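Side-chain contacts in succinate dehydrogenase subunit A (Mycolicibacterium smegmatis, PDB 7D6V), which probably oxidises succinate to fumarate as the FAD-carrying flavoprotein subunit of a membrane-bound complex that passes the electrons on to quinone: residues T74-G77 and G78-N82; K620-T623 and P624-L627; L177-D181 and G182-G186; R448-P451 and D452-V456. One frame throughout, in Å; residues are numbered along the deposited sequence.

Contact 1: residues T74-G77 and G78-N82; sequences TMRG and GKFLN
A Schellman motif ends helix 67-76, tying Met75 and Arg76 of its last turn to Phe80 and Lys79 of the loop that follows. The amide of Phe80 reaches back to the Met75 carbonyl (Phe80 N to Met75 O 2.9 Å), and the bond that closes the smaller loop joins Lys79 N to Arg76 O at 3.0 Å. Lys79 takes positive phi (61°) as the C-prime residue, while Gly78, with a phi that calls for glycine, begins a type I' turn running to Leu81. Met75 O serves twice, for it also stands over the centre of one face of the Phe80 ring, 3.8 Å above the plane. The Met75 side chain crosses Phe80 at about a right angle, its CB lying 3.9 Å from Phe80 CE2. The bend at chi2 (-57°) brings Met75 SD to 3.5 Å from Asn82 CB, and the further bend at chi3 turns CE toward both Asn82 CB and the Phe80 ring. Phe613 meets the Phe80 ring edge-to-face, and Arg76 forms salt bridges with Asp73 and Glu617. The Phe80 ring and Met75 CB lie beside the Phe80 N to Met75 O bond in a buried site, where its polar atoms are satisfied within the chain.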
loop_
_atom_site.group_PDB
_atom_site.type_symbol
_atom_site.label_atom_id
_atom_site.label_comp_id
_atom_site.label_asym_id
_atom_site.label_seq_id
_atom_site.Cartn_x
_atom_site.Cartn_y
_atom_site.Cartn_z
ATOM N N THR A 74 -14.541 -22.288 -13.546
ATOM C CA THR A 74 -14.642 -22.351 -12.092
ATOM C C THR A 74 -15.003 -23.756 -11.625
ATOM O O THR A 74 -14.450 -24.247 -10.635
ATOM C CB THR A 74 -15.670 -21.333 -11.599
ATOM O OG1 THR A 74 -15.160 -20.011 -11.794
ATOM C CG2 THR A 74 -15.971 -21.534 -10.125
ATOM N N MET A 75 -15.914 -24.425 -12.333
ATOM C CA MET A 75 -16.312 -25.770 -11.932
ATOM C C MET A 75 -15.171 -26.764 -12.113
ATOM O O MET A 75 -15.026 -27.700 -11.322
ATOM C CB MET A 75 -17.541 -26.208 -12.724
ATOM C CG MET A 75 -18.810 -25.458 -12.358
ATOM S SD MET A 75 -19.255 -25.548 -10.617
ATOM C CE MET A 75 -19.641 -27.283 -10.450
ATOM N N ARG A 76 -14.359 -26.585 -13.158
ATOM C CA ARG A 76 -13.186 -27.433 -13.357
ATOM C C ARG A 76 -12.161 -27.225 -12.251
ATOM O O ARG A 76 -11.653 -28.187 -11.668
ATOM C CB ARG A 76 -12.555 -27.137 -14.710
ATOM C CG ARG A 76 -12.928 -28.094 -15.797
ATOM C CD ARG A 76 -12.150 -27.782 -17.055
ATOM N NE ARG A 76 -12.560 -26.505 -17.628
ATOM C CZ ARG A 76 -13.627 -26.340 -18.401
ATOM N NH1 ARG A 76 -14.403 -27.370 -18.699
ATOM N NH2 ARG A 76 -13.918 -25.141 -18.874
ATOM N N GLY A 77 -11.833 -25.970 -11.969
ATOM C CA GLY A 77 -10.908 -25.613 -10.916
ATOM C C GLY A 77 -11.597 -25.631 -9.572
ATOM O O GLY A 77 -12.022 -24.590 -9.066
ATOM N N GLY A 78 -11.732 -26.819 -8.998
ATOM C CA GLY A 78 -12.609 -27.042 -7.871
ATOM C C GLY A 78 -13.170 -28.442 -7.957
ATOM O O GLY A 78 -13.811 -28.930 -7.022
ATOM N N LYS A 79 -12.925 -29.087 -9.097
ATOM C CA LYS A 79 -13.181 -30.513 -9.291
ATOM C C LYS A 79 -14.653 -30.860 -9.116
ATOM O O LYS A 79 -14.992 -31.951 -8.655
ATOM C CB LYS A 79 -12.311 -31.362 -8.361
ATOM C CG LYS A 79 -10.943 -31.688 -8.936
ATOM C CD LYS A 79 -10.067 -30.457 -9.027
ATOM C CE LYS A 79 -8.744 -30.766 -9.691
ATOM N NZ LYS A 79 -7.985 -29.522 -9.979
ATOM N N PHE A 80 -15.527 -29.926 -9.484
ATOM C CA PHE A 80 -16.976 -30.106 -9.472
ATOM C C PHE A 80 -17.518 -30.366 -8.073
ATOM O O PHE A 80 -18.613 -30.912 -7.915
ATOM C CB PHE A 80 -17.396 -31.215 -10.441
ATOM C CG PHE A 80 -17.090 -30.897 -11.875
ATOM C CD1 PHE A 80 -15.887 -31.276 -12.439
ATOM C CD2 PHE A 80 -17.995 -30.195 -12.649
ATOM C CE1 PHE A 80 -15.600 -30.976 -13.750
ATOM C CE2 PHE A 80 -17.711 -29.892 -13.963
ATOM C CZ PHE A 80 -16.514 -30.284 -14.513
ATOM N N LEU A 81 -16.769 -29.966 -7.051
ATOM C CA LEU A 81 -17.266 -29.934 -5.686
ATOM C C LEU A 81 -17.914 -28.596 -5.356
ATOM O O LEU A 81 -18.500 -28.450 -4.280
ATOM C CB LEU A 81 -16.114 -30.215 -4.712
ATOM C CG LEU A 81 -16.417 -30.438 -3.231
ATOM C CD1 LEU A 81 -17.181 -31.734 -3.029
ATOM C CD2 LEU A 81 -15.156 -30.422 -2.421
ATOM N N ASN A 82 -17.843 -27.640 -6.278
ATOM C CA ASN A 82 -18.338 -26.288 -6.057
ATOM C C ASN A 82 -19.837 -26.286 -5.797
ATOM O O ASN A 82 -20.568 -27.184 -6.220
ATOM C CB ASN A 82 -18.055 -25.427 -7.286
ATOM C CG ASN A 82 -16.604 -25.440 -7.691
ATOM O OD1 ASN A 82 -16.195 -26.240 -8.525
ATOM N ND2 ASN A 82 -15.831 -24.515 -7.153
#

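Contact 2: residues K620-T623 and P624-L627; sequences KYYT and PEEL
From Tyr622 to Thr623 the backbone runs extended, then turns at Pro624, which is the centre of an inverse gamma turn. The bond expected of such a turn, Glu625 N to Thr623 O, is modelled so short, with Glu625 N crowded by its neighbour, that it is doubtful. The turn sends the chain back on itself, and the side chains of Glu625 and Glu626 both come round to the Tyr622-Thr623 side. Glu625 has CG placed between its backbone N and carbonyl carbon (chi1 77°), and from there the chain is extended. Its carboxylate is divided between two neighbours: OE1 lies 2.8 Å from Thr623 OG1, and OE2 comes to the edge of the Tyr622 ring, 3.4 Å from Tyr622 CD1. The ring and this carboxylate are steeply turned against each other, their planes 78° apart. Glu626 arrives differently. Bent at chi2, it crosses Tyr622 at about a right angle and brings OE2 to the base of the tyrosine, 3.2 Å from Tyr622 CB, while its OE1 lies 3.6 Å from Thr623 O. Beyond the two segments, Arg577 makes a cation-pi contact with the Tyr622 ring and a long, weak ion pair with Glu625 OE2, and Pro604 and Met605 pack on the same tyrosine. Two acidic groups therefore gather round one aromatic side chain at the surface of the C-terminal part of the subunit, and the positive charge of Arg577 would be expected to offset part of their mutual repulsion.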
loop_
_atom_site.group_PDB
_atom_site.type_symbol
_atom_site.label_atom_id
_atom_site.label_comp_id
_atom_site.label_asym_id
_atom_site.label_seq_id
_atom_site.Cartn_x
_atom_site.Cartn_y
_atom_site.Cartn_z
ATOM N N LYS A 620 -15.288 -38.307 -15.441
ATOM C CA LYS A 620 -14.126 -38.374 -14.574
ATOM C C LYS A 620 -14.402 -37.843 -13.174
ATOM O O LYS A 620 -13.530 -37.954 -12.306
ATOM C CB LYS A 620 -12.969 -37.592 -15.197
ATOM C CG LYS A 620 -12.800 -37.832 -16.684
ATOM C CD LYS A 620 -11.574 -37.122 -17.223
ATOM C CE LYS A 620 -11.677 -35.625 -17.009
ATOM N NZ LYS A 620 -10.789 -34.871 -17.934
ATOM N N TYR A 621 -15.583 -37.274 -12.934
ATOM C CA TYR A 621 -15.875 -36.634 -11.659
ATOM C C TYR A 621 -17.200 -37.103 -11.074
ATOM O O TYR A 621 -17.398 -37.054 -9.858
ATOM C CB TYR A 621 -15.893 -35.115 -11.820
ATOM C CG TYR A 621 -14.583 -34.523 -12.276
ATOM C CD1 TYR A 621 -13.631 -34.109 -11.359
ATOM C CD2 TYR A 621 -14.300 -34.370 -13.625
ATOM C CE1 TYR A 621 -12.437 -33.563 -11.768
ATOM C CE2 TYR A 621 -13.108 -33.826 -14.044
ATOM C CZ TYR A 621 -12.181 -33.424 -13.111
ATOM O OH TYR A 621 -10.989 -32.880 -13.523
ATOM N N TYR A 622 -18.111 -37.558 -11.925
ATOM C CA TYR A 622 -19.464 -37.889 -11.511
ATOM C C TYR A 622 -19.715 -39.383 -11.646
ATOM O O TYR A 622 -19.168 -40.047 -12.530
ATOM C CB TYR A 622 -20.500 -37.125 -12.343
ATOM C CG TYR A 622 -20.649 -35.668 -11.975
ATOM C CD1 TYR A 622 -21.785 -35.211 -11.332
ATOM C CD2 TYR A 622 -19.658 -34.752 -12.283
ATOM C CE1 TYR A 622 -21.924 -33.885 -10.994
ATOM C CE2 TYR A 622 -19.790 -33.424 -11.952
ATOM C CZ TYR A 622 -20.924 -32.996 -11.307
ATOM O OH TYR A 622 -21.058 -31.671 -10.975
ATOM N N THR A 623 -20.551 -39.903 -10.752
ATOM C CA THR A 623 -21.069 -41.248 -10.900
ATOM C C THR A 623 -22.041 -41.285 -12.076
ATOM O O THR A 623 -22.511 -40.241 -12.533
ATOM C CB THR A 623 -21.770 -41.694 -9.617
ATOM O OG1 THR A 623 -22.917 -40.870 -9.385
ATOM C CG2 THR A 623 -20.833 -41.584 -8.429
ATOM N N PRO A 624 -22.365 -42.476 -12.593
ATOM C CA PRO A 624 -23.346 -42.542 -13.687
ATOM C C PRO A 624 -24.738 -42.145 -13.223
ATOM O O PRO A 624 -25.708 -42.892 -13.381
ATOM C CB PRO A 624 -23.295 -44.012 -14.125
ATOM C CG PRO A 624 -22.651 -44.734 -12.995
ATOM C CD PRO A 624 -21.697 -43.770 -12.380
ATOM N N GLU A 625 -24.831 -40.949 -12.644
ATOM C CA GLU A 625 -26.063 -40.406 -12.101
ATOM C C GLU A 625 -26.692 -39.346 -12.991
ATOM O O GLU A 625 -27.796 -38.887 -12.682
ATOM C CB GLU A 625 -25.799 -39.797 -10.720
ATOM C CG GLU A 625 -25.107 -38.440 -10.777
ATOM C CD GLU A 625 -24.513 -38.027 -9.445
ATOM O OE1 GLU A 625 -24.580 -38.825 -8.489
ATOM O OE2 GLU A 625 -23.974 -36.906 -9.353
ATOM N N GLU A 626 -26.016 -38.933 -14.067
ATOM C CA GLU A 626 -26.547 -37.873 -14.911
ATOM C C GLU A 626 -27.863 -38.284 -15.557
ATOM O O GLU A 626 -28.923 -37.747 -15.221
ATOM C CB GLU A 626 -25.554 -37.498 -16.013
ATOM C CG GLU A 626 -24.246 -36.886 -15.547
ATOM C CD GLU A 626 -23.127 -37.896 -15.475
ATOM O OE1 GLU A 626 -23.361 -39.071 -15.822
ATOM O OE2 GLU A 626 -22.006 -37.510 -15.099
ATOM N N LEU A 627 -27.798 -39.235 -16.488
ATOM C CA LEU A 627 -28.948 -39.792 -17.196
ATOM C C LEU A 627 -29.794 -38.729 -17.892
ATOM O O LEU A 627 -30.857 -39.048 -18.437
ATOM C CB LEU A 627 -29.829 -40.622 -16.256
ATOM C CG LEU A 627 -29.118 -41.719 -15.461
ATOM C CD1 LEU A 627 -30.022 -42.259 -14.362
ATOM C CD2 LEU A 627 -28.653 -42.843 -16.378
#

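Contact 3: residues L177-D181 and G182-G186; sequences LILDD and GKIAG
One carbonyl, that of Ile178, faces two successive amides of the partner strand: Ala185 N binds it at 2.7 Å, measured to Ile178 O, and Gly186 N adds a weak second bond. This is a classic beta bulge in the hairpin of strands 172-179 and 184-191, part of a four-stranded mixed sheet in the FAD-binding region. Gly186 suits the place, as its phi of 158° calls for glycine. On the bulge's far side from the turn, Ile178 N returns a bond to Gly186 O at 2.7 Å. Toward the turn, Asp180 N bonds to Lys183 O at 3.0 Å, and Gly182 carries the chain round with positive phi. The Asp180 and Lys183 side chains lie side by side and point the same way, but their salt bridge is long, Asp180 OD2 to Lys183 NZ measuring 4.0 Å; the carboxylate has a stronger partner in the amide of Lys455. Leu177 and Leu179 approach Ile184 obliquely, and helix 230-236 packs on both leucines. Both leucines reach the same methyl group, Ile184 CD1, which lies 3.8 Å from Leu179 CD1 and 4.2 Å from Leu177 CD1.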
loop_
_atom_site.group_PDB
_atom_site.type_symbol
_atom_site.label_atom_id
_atom_site.label_comp_id
_atom_site.label_asym_id
_atom_site.label_seq_id
_atom_site.Cartn_x
_atom_site.Cartn_y
_atom_site.Cartn_z
ATOM N N LEU A 177 -21.411 -13.223 19.529
ATOM C CA LEU A 177 -22.676 -12.852 18.911
ATOM C C LEU A 177 -23.800 -13.172 19.882
ATOM O O LEU A 177 -23.873 -14.290 20.402
ATOM C CB LEU A 177 -22.889 -13.590 17.588
ATOM C CG LEU A 177 -21.894 -13.306 16.463
ATOM C CD1 LEU A 177 -22.279 -14.066 15.212
ATOM C CD2 LEU A 177 -21.821 -11.821 16.183
ATOM N N ILE A 178 -24.661 -12.202 20.127
ATOM C CA ILE A 178 -25.737 -12.339 21.099
ATOM C C ILE A 178 -26.986 -12.843 20.396
ATOM O O ILE A 178 -27.342 -12.374 19.310
ATOM C CB ILE A 178 -25.998 -11.003 21.819
ATOM C CG1 ILE A 178 -24.693 -10.441 22.387
ATOM C CG2 ILE A 178 -27.022 -11.184 22.921
ATOM C CD1 ILE A 178 -24.057 -11.314 23.437
ATOM N N LEU A 179 -27.654 -13.808 21.019
ATOM C CA LEU A 179 -28.850 -14.425 20.473
ATOM C C LEU A 179 -30.035 -14.161 21.390
ATOM O O LEU A 179 -29.879 -14.025 22.607
ATOM C CB LEU A 179 -28.659 -15.934 20.296
ATOM C CG LEU A 179 -28.204 -16.452 18.931
ATOM C CD1 LEU A 179 -26.932 -15.771 18.473
ATOM C CD2 LEU A 179 -27.997 -17.947 19.004
ATOM N N ASP A 180 -31.225 -14.080 20.796
ATOM C CA ASP A 180 -32.455 -13.903 21.560
ATOM C C ASP A 180 -33.200 -15.222 21.744
ATOM O O ASP A 180 -33.405 -15.673 22.874
ATOM C CB ASP A 180 -33.353 -12.871 20.866
ATOM C CG ASP A 180 -34.535 -12.452 21.718
ATOM O OD1 ASP A 180 -34.632 -12.902 22.879
ATOM O OD2 ASP A 180 -35.376 -11.672 21.221
ATOM N N ASP A 181 -33.595 -15.858 20.647
ATOM C CA ASP A 181 -34.233 -17.169 20.688
ATOM C C ASP A 181 -33.659 -18.010 19.552
ATOM O O ASP A 181 -34.375 -18.617 18.756
ATOM C CB ASP A 181 -35.755 -17.027 20.626
ATOM C CG ASP A 181 -36.488 -18.351 20.796
ATOM O OD1 ASP A 181 -36.896 -18.654 21.937
ATOM O OD2 ASP A 181 -36.698 -19.072 19.800
ATOM N N GLY A 182 -32.333 -18.020 19.451
ATOM C CA GLY A 182 -31.658 -18.600 18.317
ATOM C C GLY A 182 -31.467 -17.654 17.155
ATOM O O GLY A 182 -30.827 -18.034 16.166
ATOM N N LYS A 183 -31.999 -16.441 17.241
ATOM C CA LYS A 183 -31.842 -15.428 16.211
ATOM C C LYS A 183 -30.814 -14.395 16.651
ATOM O O LYS A 183 -30.632 -14.146 17.843
ATOM C CB LYS A 183 -33.173 -14.738 15.916
ATOM C CG LYS A 183 -34.378 -15.646 16.024
ATOM C CD LYS A 183 -35.667 -14.856 15.890
ATOM C CE LYS A 183 -35.741 -13.747 16.926
ATOM N NZ LYS A 183 -36.061 -14.262 18.286
ATOM N N ILE A 184 -30.140 -13.795 15.670
ATOM C CA ILE A 184 -29.150 -12.770 15.966
ATOM C C ILE A 184 -29.823 -11.595 16.654
ATOM O O ILE A 184 -30.854 -11.093 16.196
ATOM C CB ILE A 184 -28.439 -12.328 14.678
ATOM C CG1 ILE A 184 -27.451 -13.399 14.215
ATOM C CG2 ILE A 184 -27.749 -10.990 14.873
ATOM C CD1 ILE A 184 -26.420 -13.771 15.246
ATOM N N ALA A 185 -29.240 -11.151 17.766
ATOM C CA ALA A 185 -29.715 -9.976 18.476
ATOM C C ALA A 185 -28.668 -8.882 18.603
ATOM O O ALA A 185 -29.017 -7.765 18.993
ATOM C CB ALA A 185 -30.214 -10.355 19.879
ATOM N N GLY A 186 -27.415 -9.162 18.287
ATOM C CA GLY A 186 -26.383 -8.152 18.352
ATOM C C GLY A 186 -25.011 -8.779 18.474
ATOM O O GLY A 186 -24.856 -9.999 18.497
#

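Contact 4: residues R448-P451 and D452-V456; sequences RALP and DRPKV
Leu450 is the residue that reaches across to 452-456, two positions after Arg448 completes helix 427-448 and one after Ala449 leaves helical angles. Its CG stands opposite the backbone N about the first torsion (chi1 -159°), which carries the branched end forward along the chain to the carbonyl of Asp452. The approach is by the whole fork: Leu450 CG lies 3.4 Å from Asp452 O, and both methyls flank the same oxygen a little further off. CD2 goes further than its sister methyl and meets the proline ring at Pro454 CD, 4.1 Å away, the two side chains crossing at a slant. It also grazes the stem of Arg453, Leu450 CD2 to Arg453 CG being 4.5 Å. Pro451 comes next and makes the bend. With psi at -50° it interrupts the extended course, and its ring lies against the amide of Asp452. After the bend the backbone of Asp452, Arg453 and Pro454 is extended again, so that the leucine sits on the inner side of a sharp bend. Pro203, from another loop, touches both Leu450 and Arg453. The guanidinium of Arg453 is engaged elsewhere, in a salt bridge with Asp10 and a hydrogen bond to Tyr9 O. Contact between the two segments is thus van der Waals packing of one leucine on a carbonyl and a proline ring. It belongs to a proline-bearing surface linker, joining helix 427-448 to helix 458-469 and passing along the hairpin strand 184-191 on the way.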
loop_
_atom_site.group_PDB
_atom_site.type_symbol
_atom_site.label_atom_id
_atom_site.label_comp_id
_atom_site.label_asym_id
_atom_site.label_seq_id
_atom_site.Cartn_x
_atom_site.Cartn_y
_atom_site.Cartn_z
ATOM N N ARG A 448 -36.242 -5.881 6.622
ATOM C CA ARG A 448 -37.554 -5.374 6.222
ATOM C C ARG A 448 -38.669 -6.390 6.435
ATOM O O ARG A 448 -39.816 -5.995 6.673
ATOM C CB ARG A 448 -37.524 -4.906 4.770
ATOM C CG ARG A 448 -36.612 -3.723 4.540
ATOM C CD ARG A 448 -37.242 -2.509 5.214
ATOM N NE ARG A 448 -36.523 -1.261 4.980
ATOM C CZ ARG A 448 -35.566 -0.789 5.771
ATOM N NH1 ARG A 448 -34.967 0.356 5.478
ATOM N NH2 ARG A 448 -35.238 -1.444 6.875
ATOM N N ALA A 449 -38.371 -7.687 6.362
ATOM C CA ALA A 449 -39.392 -8.714 6.539
ATOM C C ALA A 449 -39.543 -9.154 7.991
ATOM O O ALA A 449 -39.976 -10.284 8.250
ATOM C CB ALA A 449 -39.084 -9.917 5.650
ATOM N N LEU A 450 -39.212 -8.289 8.947
ATOM C CA LEU A 450 -39.127 -8.675 10.348
ATOM C C LEU A 450 -40.295 -8.093 11.128
ATOM O O LEU A 450 -40.491 -6.869 11.114
ATOM C CB LEU A 450 -37.802 -8.198 10.936
ATOM C CG LEU A 450 -37.290 -8.887 12.193
ATOM C CD1 LEU A 450 -37.163 -10.370 11.943
ATOM C CD2 LEU A 450 -35.951 -8.300 12.581
ATOM N N PRO A 451 -41.094 -8.917 11.818
ATOM C CA PRO A 451 -42.230 -8.380 12.583
ATOM C C PRO A 451 -41.797 -7.546 13.780
ATOM O O PRO A 451 -42.267 -6.419 13.960
ATOM C CB PRO A 451 -42.983 -9.642 13.023
ATOM C CG PRO A 451 -41.963 -10.723 13.009
ATOM C CD PRO A 451 -40.990 -10.382 11.921
ATOM N N ASP A 452 -40.902 -8.088 14.604
ATOM C CA ASP A 452 -40.380 -7.372 15.759
ATOM C C ASP A 452 -38.889 -7.644 15.889
ATOM O O ASP A 452 -38.367 -8.630 15.361
ATOM C CB ASP A 452 -41.143 -7.743 17.046
ATOM C CG ASP A 452 -41.093 -9.230 17.369
ATOM O OD1 ASP A 452 -42.116 -9.752 17.860
ATOM O OD2 ASP A 452 -40.051 -9.882 17.159
ATOM N N ARG A 453 -38.207 -6.755 16.588
ATOM C CA ARG A 453 -36.755 -6.866 16.653
ATOM C C ARG A 453 -36.336 -7.672 17.876
ATOM O O ARG A 453 -36.861 -7.441 18.972
ATOM C CB ARG A 453 -36.110 -5.492 16.694
ATOM C CG ARG A 453 -36.100 -4.795 15.349
ATOM C CD ARG A 453 -35.892 -3.307 15.503
ATOM N NE ARG A 453 -34.502 -2.978 15.795
ATOM C CZ ARG A 453 -33.632 -2.557 14.886
ATOM N NH1 ARG A 453 -34.009 -2.416 13.622
ATOM N NH2 ARG A 453 -32.384 -2.277 15.241
ATOM N N PRO A 454 -35.416 -8.622 17.720
ATOM C CA PRO A 454 -34.939 -9.388 18.876
ATOM C C PRO A 454 -34.195 -8.507 19.867
ATOM O O PRO A 454 -33.559 -7.517 19.502
ATOM C CB PRO A 454 -34.010 -10.434 18.247
ATOM C CG PRO A 454 -33.663 -9.884 16.904
ATOM C CD PRO A 454 -34.849 -9.113 16.455
ATOM N N LYS A 455 -34.277 -8.888 21.137
ATOM C CA LYS A 455 -33.755 -8.098 22.242
ATOM C C LYS A 455 -32.561 -8.794 22.882
ATOM O O LYS A 455 -32.596 -10.002 23.133
ATOM C CB LYS A 455 -34.842 -7.863 23.291
ATOM C CG LYS A 455 -35.985 -7.004 22.791
ATOM C CD LYS A 455 -37.035 -6.785 23.863
ATOM C CE LYS A 455 -38.124 -5.848 23.369
ATOM N NZ LYS A 455 -38.919 -6.455 22.271
ATOM N N VAL A 456 -31.505 -8.023 23.147
ATOM C CA VAL A 456 -30.345 -8.560 23.846
ATOM C C VAL A 456 -30.672 -8.739 25.323
ATOM O O VAL A 456 -31.296 -7.875 25.954
ATOM C CB VAL A 456 -29.119 -7.651 23.654
ATOM C CG1 VAL A 456 -28.709 -7.617 22.201
ATOM C CG2 VAL A 456 -29.404 -6.247 24.149
#

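In the fold
Contact 1 is the buried one, contact 3 partly buried, and contacts 2 and 4 lie at the surface. They fall into two pairs, with about 35 Å between the centres of contacts 1 and 3. In the first pair Phe80 packs on Tyr621 and Tyr622, so the helix end and the C-terminal tail form one aromatic cluster, with Arg577 serving both. In the second, a backbone amide of contact 4 meets a carboxylate of contact 3, while Pro454 and Val456 pack on the hairpin at Ile184 and Ala185. Backbone hydrogen bonds dominate contacts 1 and 3, carboxylates round a tyrosine mark contact 2, and contact 4 is a leucine's van der Waals packing on a carbonyl and a proline ring.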